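Local structure of putative DNA helicase (Lactobacillus plantarum, 3DMN) at residues D13-I18 with L136-C141; W121-E126 with L148-V153; V88-T93 with V104-L109. The protein is of unknown function in detail but is probably part of a DNA helicase, a carboxy-terminal domain related to UvrD-like motor proteins of the P-loop NTPase class. All blocks are in the same frame, centred on the assembly; numbering follows the deposited sequence.

Contact 1: D13-I18 with L136-C141; sequences DFTKEI and LLYTIC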
loop_
_atom_site.group_PDB
_atom_site.type_symbol
_atom_site.label_atom_id
_atom_site.label_comp_id
_atom_site.label_asym_id
_atom_site.label_seq_id
_atom_site.Cartn_x
_atom_site.Cartn_y
_atom_site.Cartn_z
ATOM N N ASP A 13 -4.240 -8.117 -12.224
ATOM C CA ASP A 13 -4.662 -7.292 -13.332
ATOM C C ASP A 13 -4.416 -5.791 -13.121
ATOM O O ASP A 13 -4.003 -5.101 -14.044
ATOM C CB ASP A 13 -6.139 -7.521 -13.632
ATOM C CG ASP A 13 -6.377 -8.793 -14.385
ATOM O OD1 ASP A 13 -5.412 -9.510 -14.783
ATOM O OD2 ASP A 13 -7.578 -9.130 -14.593
ATOM N N PHE A 14 -4.732 -5.304 -11.931
ATOM C CA PHE A 14 -4.414 -3.922 -11.586
ATOM C C PHE A 14 -2.889 -3.666 -11.677
ATOM O O PHE A 14 -2.424 -2.720 -12.367
ATOM C CB PHE A 14 -4.929 -3.639 -10.180
ATOM C CG PHE A 14 -4.505 -2.284 -9.660
ATOM C CD1 PHE A 14 -5.297 -1.166 -9.909
ATOM C CD2 PHE A 14 -3.383 -2.157 -8.860
ATOM C CE1 PHE A 14 -4.926 0.124 -9.426
ATOM C CE2 PHE A 14 -2.992 -0.906 -8.369
ATOM C CZ PHE A 14 -3.765 0.233 -8.619
ATOM N N THR A 15 -2.096 -4.535 -11.036
ATOM C CA THR A 15 -0.670 -4.274 -11.015
ATOM C C THR A 15 0.009 -4.383 -12.377
ATOM O O THR A 15 0.934 -3.623 -12.667
ATOM C CB THR A 15 0.057 -5.148 -9.981
ATOM O OG1 THR A 15 -0.072 -6.538 -10.338
ATOM C CG2 THR A 15 -0.504 -4.910 -8.589
ATOM N N LYS A 16 -0.443 -5.317 -13.222
ATOM C CA LYS A 16 0.220 -5.505 -14.515
ATOM C C LYS A 16 0.190 -4.193 -15.326
ATOM O O LYS A 16 1.094 -3.916 -16.094
ATOM C CB LYS A 16 -0.405 -6.665 -15.304
ATOM C CG LYS A 16 -1.757 -6.347 -15.902
ATOM C CD LYS A 16 -2.465 -7.567 -16.408
ATOM C CE LYS A 16 -3.848 -7.156 -16.895
ATOM N NZ LYS A 16 -4.449 -8.468 -17.467
ATOM N N GLU A 17 -0.853 -3.386 -15.137
ATOM C CA GLU A 17 -1.055 -2.205 -15.980
ATOM C C GLU A 17 -0.214 -1.035 -15.489
ATOM O O GLU A 17 -0.187 0.027 -16.132
ATOM C CB GLU A 17 -2.534 -1.837 -16.011
ATOM C CG GLU A 17 -3.376 -2.961 -16.645
ATOM C CD GLU A 17 -4.636 -2.474 -17.349
ATOM O OE1 GLU A 17 -5.063 -1.334 -17.160
ATOM O OE2 GLU A 17 -5.270 -3.313 -18.039
ATOM N N ILE A 18 0.463 -1.225 -14.348
ATOM C CA ILE A 18 1.402 -0.171 -13.857
ATOM C C ILE A 18 2.654 -0.112 -14.750
ATOM O O ILE A 18 3.284 0.956 -14.913
ATOM C CB ILE A 18 1.795 -0.400 -12.402
ATOM C CG1 ILE A 18 0.550 -0.336 -11.526
ATOM C CG2 ILE A 18 2.815 0.691 -11.912
ATOM C CD1 ILE A 18 0.723 -0.733 -10.062
ATOM N N LEU A 136 9.155 0.283 -9.337
ATOM C CA LEU A 136 8.975 0.347 -7.873
ATOM C C LEU A 136 7.506 0.240 -7.460
ATOM O O LEU A 136 7.162 -0.578 -6.598
ATOM C CB LEU A 136 9.584 1.656 -7.346
ATOM C CG LEU A 136 9.348 1.879 -5.853
ATOM C CD1 LEU A 136 10.114 0.871 -5.031
ATOM C CD2 LEU A 136 9.780 3.309 -5.469
ATOM N N LEU A 137 6.636 1.063 -8.056
ATOM C CA LEU A 137 5.244 1.048 -7.660
ATOM C C LEU A 137 4.621 -0.306 -7.961
ATOM O O LEU A 137 3.885 -0.845 -7.134
ATOM C CB LEU A 137 4.484 2.176 -8.373
ATOM C CG LEU A 137 3.025 2.331 -7.976
ATOM C CD1 LEU A 137 2.886 2.616 -6.472
ATOM C CD2 LEU A 137 2.418 3.463 -8.816
ATOM N N TYR A 138 4.960 -0.875 -9.117
ATOM C CA TYR A 138 4.505 -2.223 -9.468
ATOM C C TYR A 138 4.944 -3.246 -8.402
ATOM O O TYR A 138 4.151 -4.052 -7.908
ATOM C CB TYR A 138 5.123 -2.597 -10.808
ATOM C CG TYR A 138 4.948 -4.054 -11.138
ATOM C CD1 TYR A 138 3.726 -4.517 -11.607
ATOM C CD2 TYR A 138 5.991 -4.940 -10.977
ATOM C CE1 TYR A 138 3.568 -5.888 -11.945
ATOM C CE2 TYR A 138 5.852 -6.280 -11.282
ATOM C CZ TYR A 138 4.642 -6.749 -11.757
ATOM O OH TYR A 138 4.538 -8.102 -12.055
ATOM N N THR A 139 6.229 -3.223 -8.094
ATOM C CA THR A 139 6.777 -4.163 -7.110
ATOM C C THR A 139 6.091 -4.037 -5.746
ATOM O O THR A 139 5.768 -5.022 -5.125
ATOM C CB THR A 139 8.280 -3.971 -6.992
ATOM O OG1 THR A 139 8.843 -4.227 -8.279
ATOM C CG2 THR A 139 8.870 -4.953 -5.993
ATOM N N ILE A 140 5.894 -2.815 -5.279
ATOM C CA ILE A 140 5.224 -2.612 -3.992
ATOM C C ILE A 140 3.813 -3.189 -4.017
ATOM O O ILE A 140 3.408 -3.932 -3.123
ATOM C CB ILE A 140 5.178 -1.135 -3.665
ATOM C CG1 ILE A 140 6.611 -0.625 -3.400
ATOM C CG2 ILE A 140 4.259 -0.869 -2.466
ATOM C CD1 ILE A 140 6.662 0.921 -3.206
ATOM N N CYS A 141 3.061 -2.833 -5.043
ATOM C CA CYS A 141 1.669 -3.261 -5.094
ATOM C C CYS A 141 1.588 -4.784 -5.229
ATOM O O CYS A 141 0.659 -5.400 -4.683
ATOM C CB CYS A 141 0.971 -2.583 -6.273
ATOM S SG CYS A 141 0.664 -0.844 -6.032
#
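Tyr138 reaches from helix 134-141 to the backbone of Thr15, which fits between the tyrosine ring and Cys141, while Ile18 sits in the hollow formed by Leu137, the backbone of Tyr138 and Cys141. With CG anti to the backbone N (chi1 169°), the tyrosine sets its ring edge against the carbonyl of Thr15: Tyr138 CD1 lies 3.1 Å from Thr15 O, close to the ring plane. That oxygen also accepts the N-H of Ile18, so the ring edge packs against a carbonyl already engaged in its own turn. The side chains of Thr15 and Tyr138 cross at about a right angle.

Ile18 is the first bump. Into its hollow it puts CG2, 3.9 Å from Tyr138 N and 4.2 Å from Leu137 CD2, and the other branch carries CD1 to within 4.0 Å of Cys141 SG. Thr15 supplies the second bump: beside the tyrosine ring, its CG2 presses on Cys141 CB at 3.6 Å, while OG1 is hydrogen-bonded to the carbonyls of Ile11 and Thr12 in its own helix. No hydrogen bond spans the two segments, and the contact is mainly packing, burying 292 Å² in all. Phe14 brings its ring edge toward Cys141 SG and continues onto Leu148 and Leu150. Helices 9-16 and 134-141 thus pack together over strand 147-153, with Cys141 also touching Val120 of strand 118-121.

Contact 2: W121-E126 with L148-V153; sequences WNANQE and LTLVAV. With ACT (acetate ion), chain B; ACT (acetate ion), chain L; ACT (acetate ion), chain K.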
loop_
_atom_site.group_PDB
_atom_site.type_symbol
_atom_site.label_atom_id
_atom_site.label_comp_id
_atom_site.label_asym_id
_atom_site.label_seq_id
_atom_site.Cartn_x
_atom_site.Cartn_y
_atom_site.Cartn_z
ATOM N N TRP A 121 1.457 3.355 1.176
ATOM C CA TRP A 121 1.370 4.692 1.771
ATOM C C TRP A 121 1.849 5.779 0.806
ATOM O O TRP A 121 3.026 5.829 0.358
ATOM C CB TRP A 121 2.159 4.771 3.110
ATOM C CG TRP A 121 2.269 6.157 3.609
ATOM C CD1 TRP A 121 3.429 6.902 3.750
ATOM C CD2 TRP A 121 1.188 7.025 3.967
ATOM N NE1 TRP A 121 3.128 8.176 4.226
ATOM C CE2 TRP A 121 1.757 8.279 4.344
ATOM C CE3 TRP A 121 -0.205 6.862 4.044
ATOM C CZ2 TRP A 121 0.971 9.342 4.783
ATOM C CZ3 TRP A 121 -0.996 7.956 4.457
ATOM C CH2 TRP A 121 -0.390 9.165 4.812
ATOM N N ASN A 122 0.910 6.667 0.504
ATOM C CA ASN A 122 1.203 7.903 -0.238
ATOM C C ASN A 122 1.674 7.648 -1.667
ATOM O O ASN A 122 2.749 8.112 -2.092
ATOM C CB ASN A 122 2.119 8.862 0.505
ATOM C CG ASN A 122 1.747 10.315 0.191
ATOM O OD1 ASN A 122 0.847 10.520 -0.616
ATOM N ND2 ASN A 122 2.456 11.300 0.771
ATOM N N ALA A 123 0.811 6.966 -2.392
ATOM C CA ALA A 123 0.989 6.690 -3.815
ATOM C C ALA A 123 0.593 7.916 -4.648
ATOM O O ALA A 123 -0.292 7.819 -5.525
ATOM C CB ALA A 123 0.091 5.492 -4.220
ATOM N N ASN A 124 1.251 9.043 -4.379
ATOM C CA ASN A 124 0.797 10.300 -4.935
ATOM C C ASN A 124 1.710 10.791 -6.058
ATOM O O ASN A 124 2.608 10.060 -6.521
ATOM C CB ASN A 124 0.639 11.370 -3.844
ATOM C CG ASN A 124 1.976 11.813 -3.260
ATOM O OD1 ASN A 124 3.017 11.243 -3.579
ATOM N ND2 ASN A 124 1.947 12.851 -2.397
ATOM N N GLN A 125 1.452 11.998 -6.538
ATOM C CA GLN A 125 2.207 12.523 -7.677
ATOM C C GLN A 125 3.642 12.808 -7.254
ATOM O O GLN A 125 4.586 12.479 -7.992
ATOM C CB GLN A 125 1.496 13.802 -8.121
ATOM C CG GLN A 125 2.082 14.471 -9.238
ATOM C CD GLN A 125 1.233 15.688 -9.550
ATOM O OE1 GLN A 125 0.128 15.557 -10.069
ATOM N NE2 GLN A 125 1.709 16.860 -9.148
ATOM N N GLU A 126 3.820 13.400 -6.072
ATOM C CA GLU A 126 5.171 13.771 -5.671
ATOM C C GLU A 126 6.057 12.547 -5.528
ATOM O O GLU A 126 7.242 12.581 -5.907
ATOM C CB GLU A 126 5.155 14.546 -4.363
ATOM C CG GLU A 126 6.547 15.105 -4.124
ATOM C CD GLU A 126 6.608 16.027 -2.958
ATOM O OE1 GLU A 126 5.537 16.349 -2.390
ATOM O OE2 GLU A 126 7.746 16.406 -2.609
ATOM N N LEU A 148 -5.479 -5.130 -1.496
ATOM C CA LEU A 148 -4.549 -4.049 -1.837
ATOM C C LEU A 148 -5.276 -2.717 -1.760
ATOM O O LEU A 148 -6.321 -2.529 -2.397
ATOM C CB LEU A 148 -3.987 -4.274 -3.242
ATOM C CG LEU A 148 -3.149 -3.136 -3.828
ATOM C CD1 LEU A 148 -1.866 -2.915 -2.994
ATOM C CD2 LEU A 148 -2.834 -3.379 -5.358
ATOM N N THR A 149 -4.687 -1.798 -1.000
ATOM C CA THR A 149 -5.263 -0.458 -0.788
ATOM C C THR A 149 -4.149 0.506 -1.104
ATOM O O THR A 149 -3.025 0.297 -0.724
ATOM C CB THR A 149 -5.668 -0.231 0.699
ATOM O OG1 THR A 149 -6.668 -1.174 1.068
ATOM C CG2 THR A 149 -6.240 1.197 0.878
ATOM N N LEU A 150 -4.482 1.575 -1.826
ATOM C CA LEU A 150 -3.519 2.677 -2.078
ATOM C C LEU A 150 -4.108 3.934 -1.510
ATOM O O LEU A 150 -5.239 4.303 -1.833
ATOM C CB LEU A 150 -3.214 2.886 -3.578
ATOM C CG LEU A 150 -2.382 1.813 -4.269
ATOM C CD1 LEU A 150 -3.201 0.585 -4.539
ATOM C CD2 LEU A 150 -1.915 2.389 -5.628
ATOM N N VAL A 151 -3.308 4.616 -0.698
ATOM C CA VAL A 151 -3.703 5.935 -0.149
ATOM C C VAL A 151 -2.793 6.982 -0.720
ATOM O O VAL A 151 -1.588 6.828 -0.655
ATOM C CB VAL A 151 -3.645 5.963 1.419
ATOM C CG1 VAL A 151 -3.997 7.360 1.961
ATOM C CG2 VAL A 151 -4.586 4.915 2.024
ATOM N N ALA A 152 -3.363 8.062 -1.273
ATOM C CA ALA A 152 -2.523 9.124 -1.865
ATOM C C ALA A 152 -2.901 10.411 -1.186
ATOM O O ALA A 152 -4.082 10.651 -0.961
ATOM C CB ALA A 152 -2.808 9.250 -3.392
ATOM N N VAL A 153 -1.909 11.232 -0.883
ATOM C CA VAL A 153 -2.137 12.564 -0.296
ATOM C C VAL A 153 -1.929 13.581 -1.418
ATOM O O VAL A 153 -0.815 13.718 -1.985
ATOM C CB VAL A 153 -1.155 12.848 0.828
ATOM C CG1 VAL A 153 -1.377 14.284 1.355
ATOM C CG2 VAL A 153 -1.392 11.833 1.961
HETATM C C ACT B . 0.791 15.189 -4.807
HETATM O O ACT B . 0.069 14.323 -5.308
HETATM O OXT ACT B . 2.032 15.135 -4.865
HETATM C CH3 ACT B . 0.097 16.214 -4.144
HETATM C C ACT L . 1.990 14.752 1.699
HETATM O O ACT L . 2.203 14.093 2.750
HETATM O OXT ACT L . 2.011 14.170 0.590
HETATM C CH3 ACT L . 1.708 16.224 1.774
HETATM C C ACT K . 4.774 10.892 3.520
HETATM O O ACT K . 5.021 10.283 4.646
HETATM O OXT ACT K . 4.888 10.297 2.396
HETATM C CH3 ACT K . 4.331 12.314 3.481
#
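Trp121 and Val151 form a parallel bridge with CA atoms 5.6 Å apart, after which the chain of 121-126 turns away, the touching parts running 61° apart. Val151 O receives two N-H groups at this departure, a weak bond from Asn122 N and a straighter one from Ala123 N (3.0 Å, 152° at the hydrogen). Ala123 is the centre of an inverse gamma turn.

Two asparagine side chains then take over the pairing with the end of the strand. Asn122 OD1 accepts Val153 N at 2.9 Å, the donor tilted 35° from the carbonyl plane. In the other direction, Asn124 ND2 gives a hydrogen to Val153 O at 2.9 Å; this bond lies in both the amide and the carbonyl planes. Asn124 OD1 is held by Asn127 N, so both ends of that amide are tied and its rotation is fixed. The six-membered ring of Trp121 leans obliquely on the valines, with CZ3 3.9 Å from Val151 CG1 and CH2 4.0 Å from Val153 CG2. On the opposite face of the strand, Ala123 CB meets Leu150 CD2.

Acetate ions, probably from the crystallisation liquor, take further donors: Trp121 NE1 and Asn122 ND2 share one, Asn122 ND2 also donates to a second, and Gln125 N and Glu126 N grip a third. The loop leaves the carboxy-terminal end of a strand in a parallel alpha/beta sheet, consistent with membership of the P-loop NTPase class.

Contact 3: V88-T93 with V104-L109; sequences VTLIQT and VVPSFL. With ACT (acetate ion), chain F; ACT (acetate ion), chain C.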
loop_
_atom_site.group_PDB
_atom_site.type_symbol
_atom_site.label_atom_id
_atom_site.label_comp_id
_atom_site.label_asym_id
_atom_site.label_seq_id
_atom_site.Cartn_x
_atom_site.Cartn_y
_atom_site.Cartn_z
ATOM N N VAL A 88 2.451 0.017 16.427
ATOM C CA VAL A 88 3.196 0.124 15.140
ATOM C C VAL A 88 4.615 -0.391 15.294
ATOM O O VAL A 88 5.318 -0.107 16.305
ATOM C CB VAL A 88 3.273 1.557 14.640
ATOM C CG1 VAL A 88 3.806 1.571 13.156
ATOM C CG2 VAL A 88 1.897 2.175 14.714
ATOM N N THR A 89 5.027 -1.172 14.291
ATOM C CA THR A 89 6.403 -1.648 14.212
ATOM C C THR A 89 6.964 -1.181 12.873
ATOM O O THR A 89 6.548 -1.671 11.815
ATOM C CB THR A 89 6.455 -3.169 14.304
ATOM O OG1 THR A 89 5.985 -3.565 15.594
ATOM C CG2 THR A 89 7.890 -3.678 14.102
ATOM N N LEU A 90 7.895 -0.231 12.934
ATOM C CA LEU A 90 8.570 0.222 11.735
ATOM C C LEU A 90 9.728 -0.744 11.561
ATOM O O LEU A 90 10.699 -0.743 12.362
ATOM C CB LEU A 90 8.999 1.681 11.876
ATOM C CG LEU A 90 9.924 2.234 10.787
ATOM C CD1 LEU A 90 9.320 1.933 9.492
ATOM C CD2 LEU A 90 10.127 3.713 10.963
ATOM N N ILE A 91 9.549 -1.648 10.585
ATOM C CA ILE A 91 10.413 -2.852 10.480
ATOM C C ILE A 91 11.772 -2.494 9.975
ATOM O O ILE A 91 11.932 -1.579 9.157
ATOM C CB ILE A 91 9.803 -4.079 9.679
ATOM C CG1 ILE A 91 9.750 -3.825 8.166
ATOM C CG2 ILE A 91 8.451 -4.540 10.302
ATOM C CD1 ILE A 91 9.773 -5.105 7.313
ATOM N N GLN A 92 12.774 -3.204 10.535
ATOM C CA GLN A 92 14.193 -2.993 10.177
ATOM C C GLN A 92 14.784 -4.259 9.540
ATOM O O GLN A 92 15.906 -4.245 9.002
ATOM C CB GLN A 92 15.025 -2.630 11.416
ATOM C CG GLN A 92 14.457 -1.503 12.306
ATOM C CD GLN A 92 15.511 -0.855 13.201
ATOM O OE1 GLN A 92 16.704 -1.151 13.088
ATOM N NE2 GLN A 92 15.070 0.025 14.104
ATOM N N THR A 93 14.021 -5.350 9.617
ATOM C CA THR A 93 14.433 -6.617 9.018
ATOM C C THR A 93 13.172 -7.435 8.721
ATOM O O THR A 93 12.150 -7.212 9.347
ATOM C CB THR A 93 15.463 -7.322 9.942
ATOM O OG1 THR A 93 16.215 -8.257 9.166
ATOM C CG2 THR A 93 14.786 -7.993 11.177
ATOM N N VAL A 104 5.065 -1.408 9.388
ATOM C CA VAL A 104 5.350 -0.378 8.397
ATOM C C VAL A 104 6.717 -0.748 7.812
ATOM O O VAL A 104 7.711 -0.879 8.575
ATOM C CB VAL A 104 5.379 1.055 9.050
ATOM C CG1 VAL A 104 5.798 2.037 7.972
ATOM C CG2 VAL A 104 3.986 1.425 9.549
ATOM N N VAL A 105 6.759 -0.893 6.491
ATOM C CA VAL A 105 7.841 -1.569 5.783
ATOM C C VAL A 105 8.338 -0.576 4.719
ATOM O O VAL A 105 7.595 -0.239 3.812
ATOM C CB VAL A 105 7.271 -2.890 4.993
ATOM C CG1 VAL A 105 8.367 -3.651 4.236
ATOM C CG2 VAL A 105 6.523 -3.860 5.921
ATOM N N PRO A 106 9.605 -0.119 4.814
ATOM C CA PRO A 106 10.101 0.634 3.617
ATOM C C PRO A 106 10.213 -0.278 2.399
ATOM O O PRO A 106 10.542 -1.456 2.547
ATOM C CB PRO A 106 11.508 1.049 4.024
ATOM C CG PRO A 106 11.513 0.942 5.522
ATOM C CD PRO A 106 10.617 -0.190 5.880
ATOM N N SER A 107 9.983 0.264 1.211
ATOM C CA SER A 107 9.891 -0.558 0.003
ATOM C C SER A 107 11.079 -1.483 -0.132
ATOM O O SER A 107 10.941 -2.666 -0.477
ATOM C CB SER A 107 9.768 0.298 -1.262
ATOM O OG SER A 107 10.895 1.173 -1.419
ATOM N N PHE A 108 12.264 -0.946 0.141
ATOM C CA PHE A 108 13.507 -1.729 0.004
ATOM C C PHE A 108 13.663 -2.885 0.986
ATOM O O PHE A 108 14.618 -3.699 0.843
ATOM C CB PHE A 108 14.746 -0.795 0.060
ATOM C CG PHE A 108 14.821 0.046 1.290
ATOM C CD1 PHE A 108 14.410 1.392 1.256
ATOM C CD2 PHE A 108 15.285 -0.485 2.492
ATOM C CE1 PHE A 108 14.488 2.210 2.380
ATOM C CE2 PHE A 108 15.366 0.304 3.642
ATOM C CZ PHE A 108 14.971 1.689 3.586
ATOM N N LEU A 109 12.799 -2.949 1.993
ATOM C CA LEU A 109 12.895 -4.061 2.942
ATOM C C LEU A 109 11.837 -5.085 2.683
ATOM O O LEU A 109 11.773 -6.093 3.398
ATOM C CB LEU A 109 12.830 -3.634 4.395
ATOM C CG LEU A 109 14.040 -2.897 4.942
ATOM C CD1 LEU A 109 13.827 -2.594 6.435
ATOM C CD2 LEU A 109 15.356 -3.648 4.684
HETATM C C ACT F . 8.612 1.002 16.001
HETATM O O ACT F . 9.216 0.027 15.483
HETATM O OXT ACT F . 8.331 0.924 17.220
HETATM C CH3 ACT F . 8.313 2.234 15.236
HETATM C C ACT C . 3.808 0.821 19.726
HETATM O O ACT C . 3.331 1.576 18.856
HETATM O OXT ACT C . 3.780 -0.397 19.464
HETATM C CH3 ACT C . 4.393 1.309 20.956
#
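Strands 88-90 and 102-106 are neighbours in the parallel sheet, the first of them one of its two outermost strands within the chain, and Leu90 bridges to Val104, the axes of 88-90 and 104-106 running 15° apart. Two backbone bonds carry the pairing. Val104 N donates to Thr89 O at 2.9 Å, and Ile91 N donates to Val104 O at 2.8 Å, the latter nearly along the C=O axis. Val104 thus uses both its N-H and its carbonyl on residues flanking Leu90, as a parallel ladder requires.

Side chains meet across the bridge on both faces. On one, Val88 CG1 meets Val104 CG2 at 3.6 Å, and Leu90 bends its CD1 onto Val104 CG1 at 3.8 Å; helix 71-82 covers this face at Val88 and Leu90. On the other, Ile91 has CG1 between the backbone N and the carbonyl carbon (chi1 72°), and CD1 beyond it touches both methyls of Val105, each at 3.7 Å. Past the strands, Leu109 comes back from the 3-10 turn 107-109 with CD1 against Ile91 O (3.5 Å) and the carbonyl carbon of Gln92.

At the outer edge, the N-H groups of Val88 and Leu90 donate to separate acetate ions, probably from the crystallisation liquor. Backbone bonding therefore sets the register and branched aliphatic side chains pack about it, while the donors of strand 88-90 that face away from strand 102-106 are met by small anions.

Along the chain, contact 3 closes before contact 2 opens and is nested within the loop closed by contact 1, whereas contacts 1 and 2 interleave. Contacts 2 and 3 both belong to the seven-stranded parallel sheet, their centres about 17 Å apart without touching: contact 3 pairs strands 88-90 and 102-106 at one border, and contact 2 joins the end of strand 118-121 and the loop after it to strand 147-153 nearer the middle. Contact 1 lies on helices over the sheet, its centre about 13 Å from contact 2 and about 19 Å from contact 3. It touches both: helix 134-141 packs against strand 147-153 and against the 107-109 segment that follows strand 102-106, within one compact domain.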